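Alanine dehydrogenase (Archaeoglobus fulgidus, PDB 1OMO) catalyses the reversible NAD(+)-dependent oxidative deamination of L-alanine to pyruvate and ammonium, working as a homodimer. Local coordinates at residues Met1-Thr7 with Phe94-Asp100. Numbering follows the deposited sequence.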
loop_
_atom_site.group_PDB
_atom_site.type_symbol
_atom_site.label_atom_id
_atom_site.label_comp_id
_atom_site.label_asym_id
_atom_site.label_seq_id
_atom_site.Cartn_x
_atom_site.Cartn_y
_atom_site.Cartn_z
ATOM N N MET A 1 0.940 0.877 -24.205
ATOM C CA MET A 1 0.270 1.541 -23.046
ATOM C C MET A 1 1.171 2.609 -22.471
ATOM O O MET A 1 2.388 2.435 -22.411
ATOM C CB MET A 1 -0.047 0.523 -21.956
ATOM C CG MET A 1 -1.246 -0.328 -22.251
ATOM S SD MET A 1 -2.664 0.702 -22.727
ATOM C CE MET A 1 -2.592 2.051 -21.496
ATOM N N GLU A 2 0.580 3.708 -22.031
ATOM C CA GLU A 2 1.368 4.804 -21.488
ATOM C C GLU A 2 0.915 5.230 -20.115
ATOM O O GLU A 2 -0.283 5.366 -19.872
ATOM C CB GLU A 2 1.267 6.031 -22.403
ATOM C CG GLU A 2 1.653 5.758 -23.835
ATOM C CD GLU A 2 3.115 5.426 -23.956
ATOM O OE1 GLU A 2 3.939 6.361 -24.068
ATOM O OE2 GLU A 2 3.439 4.221 -23.917
ATOM N N THR A 3 1.870 5.457 -19.222
ATOM C CA THR A 3 1.548 5.954 -17.891
ATOM C C THR A 3 2.011 7.427 -17.855
ATOM O O THR A 3 3.134 7.761 -18.258
ATOM C CB THR A 3 2.254 5.131 -16.802
ATOM O OG1 THR A 3 1.691 3.810 -16.768
ATOM C CG2 THR A 3 2.109 5.781 -15.442
ATOM N N LEU A 4 1.122 8.313 -17.409
ATOM C CA LEU A 4 1.412 9.748 -17.319
ATOM C C LEU A 4 2.210 10.017 -16.025
ATOM O O LEU A 4 1.896 9.456 -14.972
ATOM C CB LEU A 4 0.083 10.520 -17.308
ATOM C CG LEU A 4 0.031 12.034 -17.319
ATOM C CD1 LEU A 4 0.437 12.526 -18.678
ATOM C CD2 LEU A 4 -1.358 12.508 -16.948
ATOM N N ILE A 5 3.259 10.831 -16.120
ATOM C CA ILE A 5 4.087 11.190 -14.961
ATOM C C ILE A 5 3.842 12.665 -14.658
ATOM O O ILE A 5 4.012 13.509 -15.538
ATOM C CB ILE A 5 5.598 10.946 -15.253
ATOM C CG1 ILE A 5 5.817 9.459 -15.587
ATOM C CG2 ILE A 5 6.454 11.276 -14.029
ATOM C CD1 ILE A 5 5.293 8.499 -14.506
ATOM N N LEU A 6 3.401 12.968 -13.434
ATOM C CA LEU A 6 3.130 14.354 -13.044
ATOM C C LEU A 6 3.952 14.812 -11.850
ATOM O O LEU A 6 3.977 14.179 -10.776
ATOM C CB LEU A 6 1.651 14.558 -12.744
ATOM C CG LEU A 6 0.666 14.556 -13.915
ATOM C CD1 LEU A 6 -0.718 14.737 -13.348
ATOM C CD2 LEU A 6 0.961 15.665 -14.922
ATOM N N THR A 7 4.638 15.922 -12.071
ATOM C CA THR A 7 5.504 16.550 -11.089
ATOM C C THR A 7 4.724 17.455 -10.124
ATOM O O THR A 7 3.598 17.862 -10.422
ATOM C CB THR A 7 6.511 17.444 -11.782
ATOM O OG1 THR A 7 5.842 18.593 -12.274
ATOM C CG2 THR A 7 7.023 16.799 -12.995
ATOM N N PHE A 94 -4.763 -1.024 -14.831
ATOM C CA PHE A 94 -3.670 -0.284 -15.420
ATOM C C PHE A 94 -3.312 1.000 -14.669
ATOM O O PHE A 94 -4.196 1.773 -14.251
ATOM C CB PHE A 94 -3.996 0.064 -16.864
ATOM C CG PHE A 94 -2.854 0.724 -17.600
ATOM C CD1 PHE A 94 -1.824 -0.037 -18.129
ATOM C CD2 PHE A 94 -2.791 2.101 -17.728
ATOM C CE1 PHE A 94 -0.746 0.556 -18.773
ATOM C CE2 PHE A 94 -1.713 2.719 -18.374
ATOM C CZ PHE A 94 -0.688 1.943 -18.896
ATOM N N PRO A 95 -2.009 1.239 -14.487
ATOM C CA PRO A 95 -1.500 2.436 -13.798
ATOM C C PRO A 95 -1.505 3.621 -14.766
ATOM O O PRO A 95 -0.536 3.843 -15.512
ATOM C CB PRO A 95 -0.084 2.034 -13.380
ATOM C CG PRO A 95 0.328 1.083 -14.464
ATOM C CD PRO A 95 -0.936 0.257 -14.722
ATOM N N LEU A 96 -2.617 4.355 -14.737
ATOM C CA LEU A 96 -2.867 5.522 -15.563
ATOM C C LEU A 96 -1.872 6.650 -15.296
ATOM O O LEU A 96 -1.461 7.372 -16.211
ATOM C CB LEU A 96 -4.287 6.046 -15.278
ATOM C CG LEU A 96 -5.577 5.649 -16.017
ATOM C CD1 LEU A 96 -5.366 4.468 -16.941
ATOM C CD2 LEU A 96 -6.648 5.323 -14.977
ATOM N N ALA A 97 -1.491 6.827 -14.039
ATOM C CA ALA A 97 -0.577 7.924 -13.723
ATOM C C ALA A 97 0.183 7.709 -12.411
ATOM O O ALA A 97 -0.263 6.960 -11.523
ATOM C CB ALA A 97 -1.380 9.252 -13.640
ATOM N N VAL A 98 1.340 8.348 -12.322
ATOM C CA VAL A 98 2.170 8.338 -11.131
ATOM C C VAL A 98 2.378 9.827 -10.965
ATOM O O VAL A 98 2.998 10.465 -11.827
ATOM C CB VAL A 98 3.541 7.659 -11.356
ATOM C CG1 VAL A 98 4.426 7.902 -10.140
ATOM C CG2 VAL A 98 3.371 6.148 -11.565
ATOM N N MET A 99 1.827 10.387 -9.885
ATOM C CA MET A 99 1.903 11.833 -9.607
ATOM C C MET A 99 2.425 12.201 -8.228
ATOM O O MET A 99 2.383 11.416 -7.279
ATOM C CB MET A 99 0.537 12.511 -9.586
ATOM C CG MET A 99 -0.610 11.938 -8.853
ATOM S SD MET A 99 -2.031 12.956 -9.424
ATOM C CE MET A 99 -2.386 11.987 -10.864
ATOM N N ASP A 100 2.833 13.451 -8.115
ATOM C CA ASP A 100 3.243 13.974 -6.836
ATOM C C ASP A 100 1.935 14.133 -6.069
ATOM O O ASP A 100 0.938 14.635 -6.607
ATOM C CB ASP A 100 3.853 15.371 -6.950
ATOM C CG ASP A 100 3.895 16.080 -5.590
ATOM O OD1 ASP A 100 4.476 15.504 -4.673
ATOM O OD2 ASP A 100 3.350 17.183 -5.415
#
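The first residue of the chain lays its side chain over an aromatic ring: Met1 CE lies 3.4 Å from the Phe94 ring centroid, 21° off the normal, a CH-pi contact, while Met1 SD at 4.6 Å from that centroid adds a Met-aromatic one. At this N-terminal end the second subunit also packs, its Leu78 on Met1 and its Met82 on Phe94. Next, Thr3 OG1 donates a side-chain hydrogen bond to Pro95 O (2.6 Å). Beyond it the pairing is regular and parallel, with axes 14° apart and 4.4 Å at closest approach. Its ladder runs Leu4 N to Leu96 O (3.0 Å), Val98 N to Leu4 O (2.9 Å), Leu6 N to Val98 O (3.0 Å) and Asp100 N to Leu6 O (3.0 Å, the most bent at 138°). On its other side strand 95-100 forms a classic beta bulge, Leu96 (phi/psi -62/-37°, helical) and Ala97 both facing Leu87. Leu4, Ala97, Leu6 and Met99 share one face of the sheet, Ile5 and Val98 the other. Strand 3-6 is an inner strand, between 95-100 and the outermost, antiparallel 315-317. Parallel backbone bonds thus fix the register, while Leu4, Leu6 and Met99 are buried under helix 294-311 and Ile5 reaches Ile317 of the second subunit, consistent with a sheet that takes part in the dimer.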